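Side-chain contacts in proteophosphoglycan (Silicibacter pomeroyi DSS-3, PDB 2RE3), which is of unknown function but belongs to the DUF1285 family, whose fold carries repeated structural motifs and which may take part in signal transduction: residues 168-171 against 176-179; 130-135 against 171-176. All coordinates share one frame; numbering follows the deposited sequence. Where two conformers were deposited one is given.

Interaction 1. Residues 168-171 against 176-179; sequences EIED and LWSS
Trp-177 presents the pyrrole edge of its indole to two acidic side chains of the neighbouring strand, Glu-168 and Glu-170, in a compact example of how a beta hairpin ties itself together on one face. Glu-170 comes to the ring edge, crossing it at about a right angle: NE1 of Trp-177 donates to OE2 of Glu-170 over 3.0 Å, with an angle of 150° at the hydrogen. The acceptor lies near the indole plane, yet the carboxylate stands almost upright to it, the two planes being 83° apart, and the N-H arrives on the anti side of OE2, tilted out of the carboxylate plane. A bend at chi2 (-69°) folds the Glu-170 chain back, and its CG also comes within 3.6 Å of NE1 of Trp-177. The same OE2 forms a salt bridge with Arg-108, which probably favours the charged carboxylate. Glu-168 contributes carbon instead of charge. Its CB sits near the plane of the indole, 3.8 Å from CD1 of Trp-177, while its carboxylate turns away and OE2 of Glu-168 accepts the backbone N of Ile-169 at 3.0 Å. The contact lies at the surface, on a hairpin that forms part of a three-stranded antiparallel sheet: strand 168-170 is at one margin, strand 173-178 in the middle, and strand 181-185 beyond it supplies Phe-182, which touches both Trp-177 and Glu-170.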
loop_
_atom_site.group_PDB
_atom_site.type_symbol
_atom_site.label_atom_id
_atom_site.label_comp_id
_atom_site.label_asym_id
_atom_site.label_seq_id
_atom_site.Cartn_x
_atom_site.Cartn_y
_atom_site.Cartn_z
ATOM N N GLU A 168 -14.972 -7.674 14.727
ATOM C CA GLU A 168 -15.402 -8.796 15.553
ATOM C C GLU A 168 -14.395 -8.951 16.677
ATOM O O GLU A 168 -13.249 -8.472 16.554
ATOM C CB GLU A 168 -15.460 -10.079 14.713
ATOM C CG GLU A 168 -16.047 -11.293 15.431
ATOM C CD GLU A 168 -17.439 -10.993 15.963
ATOM O OE1 GLU A 168 -18.413 -11.087 15.198
ATOM O OE2 GLU A 168 -17.557 -10.624 17.142
ATOM N N ILE A 169 -14.824 -9.610 17.758
ATOM C CA ILE A 169 -13.957 -9.935 18.896
ATOM C C ILE A 169 -13.667 -11.433 18.960
ATOM O O ILE A 169 -14.588 -12.271 18.941
ATOM C CB ILE A 169 -14.586 -9.465 20.221
ATOM C CG1 ILE A 169 -14.478 -7.947 20.319
ATOM C CG2 ILE A 169 -13.937 -10.151 21.445
ATOM C CD1 ILE A 169 -15.410 -7.356 21.325
ATOM N N GLU A 170 -12.375 -11.758 19.019
ATOM C CA GLU A 170 -11.900 -13.123 19.253
ATOM C C GLU A 170 -10.740 -13.066 20.225
ATOM O O GLU A 170 -9.771 -12.346 19.989
ATOM C CB GLU A 170 -11.424 -13.775 17.955
ATOM C CG GLU A 170 -12.397 -13.698 16.792
ATOM C CD GLU A 170 -13.645 -14.545 16.973
ATOM O OE1 GLU A 170 -13.686 -15.355 17.927
ATOM O OE2 GLU A 170 -14.583 -14.387 16.154
ATOM N N ASP A 171 -10.877 -13.812 21.325
ATOM C CA ASP A 171 -9.822 -14.034 22.323
ATOM C C ASP A 171 -9.093 -12.773 22.705
ATOM O O ASP A 171 -7.882 -12.737 22.680
ATOM C CB ASP A 171 -8.858 -15.125 21.831
ATOM C CG ASP A 171 -9.611 -16.397 21.412
ATOM O OD1 ASP A 171 -10.517 -16.819 22.168
ATOM O OD2 ASP A 171 -9.341 -16.942 20.325
ATOM N N LEU A 176 -10.613 -8.020 12.364
ATOM C CA LEU A 176 -11.344 -8.280 11.108
ATOM C C LEU A 176 -11.139 -9.705 10.622
ATOM O O LEU A 176 -10.019 -10.187 10.589
ATOM C CB LEU A 176 -10.926 -7.265 10.029
ATOM C CG LEU A 176 -11.374 -5.821 10.333
ATOM C CD1 LEU A 176 -10.705 -4.868 9.414
ATOM C CD2 LEU A 176 -12.860 -5.698 10.221
ATOM N N TRP A 177 -12.245 -10.393 10.334
ATOM C CA TRP A 177 -12.214 -11.658 9.637
ATOM C C TRP A 177 -12.192 -11.373 8.160
ATOM O O TRP A 177 -13.019 -10.614 7.682
ATOM C CB TRP A 177 -13.457 -12.476 9.944
ATOM C CG TRP A 177 -13.405 -13.167 11.267
ATOM C CD1 TRP A 177 -13.945 -12.730 12.437
ATOM C CD2 TRP A 177 -12.767 -14.405 11.555
ATOM N NE1 TRP A 177 -13.686 -13.618 13.439
ATOM C CE2 TRP A 177 -12.956 -14.660 12.931
ATOM C CE3 TRP A 177 -12.055 -15.331 10.784
ATOM C CZ2 TRP A 177 -12.479 -15.822 13.559
ATOM C CZ3 TRP A 177 -11.576 -16.497 11.407
ATOM C CH2 TRP A 177 -11.794 -16.725 12.785
ATOM N N SER A 178 -11.234 -11.944 7.435
ATOM C CA SER A 178 -11.305 -11.969 5.970
ATOM C C SER A 178 -10.772 -13.278 5.446
ATOM O O SER A 178 -9.757 -13.755 5.926
ATOM C CB SER A 178 -10.523 -10.814 5.359
ATOM O OG SER A 178 -10.713 -10.776 3.953
ATOM N N SER A 179 -11.451 -13.860 4.466
ATOM C CA SER A 179 -10.966 -15.089 3.790
ATOM C C SER A 179 -10.651 -16.211 4.761
ATOM O O SER A 179 -9.701 -16.943 4.538
ATOM C CB SER A 179 -9.696 -14.839 2.947
ATOM O OG SER A 179 -9.890 -13.841 1.972
#

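Interaction 2. Residues 130-135 against 171-176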
loop_
_atom_site.group_PDB
_atom_site.type_symbol
_atom_site.label_atom_id
_atom_site.label_comp_id
_atom_site.label_asym_id
_atom_site.label_seq_id
_atom_site.Cartn_x
_atom_site.Cartn_y
_atom_site.Cartn_z
ATOM N N ILE A 130 -3.932 -8.080 6.921
ATOM C CA ILE A 130 -4.167 -6.771 7.523
ATOM C C ILE A 130 -3.292 -6.692 8.763
ATOM O O ILE A 130 -3.252 -7.622 9.534
ATOM C CB ILE A 130 -5.640 -6.593 7.921
ATOM C CG1 ILE A 130 -6.504 -6.668 6.660
ATOM C CG2 ILE A 130 -5.841 -5.267 8.625
ATOM C CD1 ILE A 130 -7.983 -6.878 6.894
ATOM N N ARG A 131 -2.584 -5.593 8.951
ATOM C CA ARG A 131 -1.666 -5.437 10.088
ATOM C C ARG A 131 -2.147 -4.262 10.904
ATOM O O ARG A 131 -2.711 -3.336 10.341
ATOM C CB ARG A 131 -0.283 -5.146 9.519
ATOM C CG ARG A 131 0.709 -4.571 10.471
ATOM C CD ARG A 131 2.111 -4.734 9.934
ATOM N NE ARG A 131 2.419 -3.788 8.857
ATOM C CZ ARG A 131 2.864 -2.542 9.041
ATOM N NH1 ARG A 131 3.043 -2.030 10.256
ATOM N NH2 ARG A 131 3.124 -1.781 7.993
HETATM N N MSE A 132 -1.954 -4.314 12.224
HETATM C CA MSE A 132 -2.226 -3.156 13.092
HETATM C C MSE A 132 -0.929 -2.417 13.363
HETATM O O MSE A 132 0.083 -3.046 13.649
HETATM C CB MSE A 132 -2.944 -3.544 14.424
HETATM C CG MSE A 132 -2.346 -4.657 15.331
HETATM SE SE MSE A 132 -3.233 -4.878 17.137
HETATM C CE MSE A 132 -1.875 -6.104 17.796
ATOM N N ALA A 133 -0.944 -1.093 13.207
ATOM C CA ALA A 133 0.165 -0.269 13.598
ATOM C C ALA A 133 -0.542 0.900 14.220
ATOM O O ALA A 133 -1.772 0.998 14.141
ATOM C CB ALA A 133 0.982 0.142 12.401
ATOM N N GLN A 134 0.205 1.768 14.878
ATOM C CA GLN A 134 -0.394 2.949 15.463
ATOM C C GLN A 134 0.169 4.135 14.732
ATOM O O GLN A 134 1.203 4.033 14.060
ATOM C CB GLN A 134 -0.151 3.018 16.980
ATOM C CG GLN A 134 -0.922 1.946 17.774
ATOM C CD GLN A 134 -0.277 0.559 17.694
ATOM O OE1 GLN A 134 0.922 0.401 17.956
ATOM N NE2 GLN A 134 -1.069 -0.447 17.340
ATOM N N ASP A 135 -0.552 5.245 14.821
ATOM C CA ASP A 135 -0.133 6.468 14.176
ATOM C C ASP A 135 1.191 6.885 14.852
ATOM O O ASP A 135 1.260 6.935 16.098
ATOM C CB ASP A 135 -1.235 7.540 14.316
ATOM C CG ASP A 135 -1.101 8.692 13.319
ATOM O OD1 ASP A 135 -0.206 8.680 12.440
ATOM O OD2 ASP A 135 -1.921 9.625 13.431
ATOM N N ASP A 171 -10.877 -13.812 21.325
ATOM C CA ASP A 171 -9.822 -14.034 22.323
ATOM C C ASP A 171 -9.093 -12.773 22.705
ATOM O O ASP A 171 -7.882 -12.737 22.680
ATOM C CB ASP A 171 -8.858 -15.125 21.831
ATOM C CG ASP A 171 -9.611 -16.397 21.412
ATOM O OD1 ASP A 171 -10.517 -16.819 22.168
ATOM O OD2 ASP A 171 -9.341 -16.942 20.325
ATOM N N GLY A 172 -9.853 -11.737 23.047
ATOM C CA GLY A 172 -9.316 -10.541 23.691
ATOM C C GLY A 172 -9.054 -9.378 22.774
ATOM O O GLY A 172 -8.713 -8.282 23.237
ATOM N N TRP A 173 -9.213 -9.611 21.470
ATOM C CA TRP A 173 -8.815 -8.642 20.462
ATOM C C TRP A 173 -9.999 -8.289 19.592
ATOM O O TRP A 173 -10.761 -9.171 19.196
ATOM C CB TRP A 173 -7.689 -9.205 19.562
ATOM C CG TRP A 173 -6.390 -9.407 20.276
ATOM C CD1 TRP A 173 -6.003 -10.520 20.961
ATOM C CD2 TRP A 173 -5.328 -8.454 20.419
ATOM N NE1 TRP A 173 -4.769 -10.319 21.518
ATOM C CE2 TRP A 173 -4.331 -9.058 21.206
ATOM C CE3 TRP A 173 -5.140 -7.139 19.985
ATOM C CZ2 TRP A 173 -3.136 -8.397 21.554
ATOM C CZ3 TRP A 173 -3.951 -6.475 20.313
ATOM C CH2 TRP A 173 -2.960 -7.112 21.090
ATOM N N PHE A 174 -10.120 -6.998 19.276
ATOM C CA PHE A 174 -11.027 -6.526 18.255
ATOM C C PHE A 174 -10.309 -6.556 16.928
ATOM O O PHE A 174 -9.187 -6.117 16.834
ATOM C CB PHE A 174 -11.475 -5.106 18.562
ATOM C CG PHE A 174 -12.312 -4.511 17.491
ATOM C CD1 PHE A 174 -13.684 -4.704 17.484
ATOM C CD2 PHE A 174 -11.724 -3.792 16.463
ATOM C CE1 PHE A 174 -14.462 -4.194 16.472
ATOM C CE2 PHE A 174 -12.488 -3.258 15.459
ATOM C CZ PHE A 174 -13.879 -3.455 15.465
ATOM N N GLY A 175 -10.949 -7.066 15.893
ATOM C CA GLY A 175 -10.292 -7.152 14.585
ATOM C C GLY A 175 -11.213 -7.536 13.449
ATOM O O GLY A 175 -12.456 -7.421 13.556
ATOM N N LEU A 176 -10.613 -8.020 12.364
ATOM C CA LEU A 176 -11.344 -8.280 11.108
ATOM C C LEU A 176 -11.139 -9.705 10.622
ATOM O O LEU A 176 -10.019 -10.187 10.589
ATOM C CB LEU A 176 -10.926 -7.265 10.029
ATOM C CG LEU A 176 -11.374 -5.821 10.333
ATOM C CD1 LEU A 176 -10.705 -4.868 9.414
ATOM C CD2 LEU A 176 -12.860 -5.698 10.221
#
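Met-132, modelled as selenomethionine, overlaps the six-membered ring of Trp-173 with the end of its side chain, SE and the terminal methyl together. This is a Met-aromatic contact within the C-terminal DUF1285 region, and it links the neighbourhood of strand 130-131, the outermost strand of a mixed six-stranded sheet, to strand 173-178, the middle of a small antiparallel one. No hydrogen bond joins the two segments, and even their nearest alpha carbons, CA of Ile-130 and CA of Leu-176, are 8.2 Å apart. The bridge is therefore made by side chains.

SE of Met-132 lies 4.7 Å from the centroid of the Trp-173 six-membered ring, on a line inclined 60° from the ring normal, an oblique approach. CE of Met-132 lies against CZ3 and CH2 of Trp-173. With CG tucked between the backbone N and the carbonyl carbon (chi1 53°) and the chain extended beyond it, Met-132 reaches straight across to the indole, and the two side chains cross at about a right angle. The methionine was deposited in two conformers, and this account holds for one of them. Replacing Trp-173 by alanine would probably leave SE and CE of Met-132 without their aromatic partner and open a gap between the two segments.

Pro-184 of strand 181-185 and Thr-187 in the loop that follows also touch Trp-173. Deeper in the protein, Ile-130 and Leu-176 point toward each other, with Leu-112 and Leu-185 touching both. Their meeting is purely apolar and methyl to methyl, CD1 of Ile-130 lying 4.2 Å from CD1 of Leu-176.

Strand 173-178 is the element common to both interactions, whose centres lie about 9 Å apart. Leu-176 is shared by both interactions but directs its side chain away from 168-171 and toward 130-135, while the next residue, Trp-177, serves interaction 1; neighbouring positions on one strand thus face different partners. The hairpin backbone couples the two contacts more directly: O of Glu-168 is 2.8 Å from N of Gly-175, a probable hydrogen bond, and Phe-174 packs beside it with CD1 3.9 Å from the same O of Glu-168. Interaction 1 lies within the small sheet, and interaction 2 joins it to the region of the larger one. With the function unknown, neither contact can be tied to an active site or ligand.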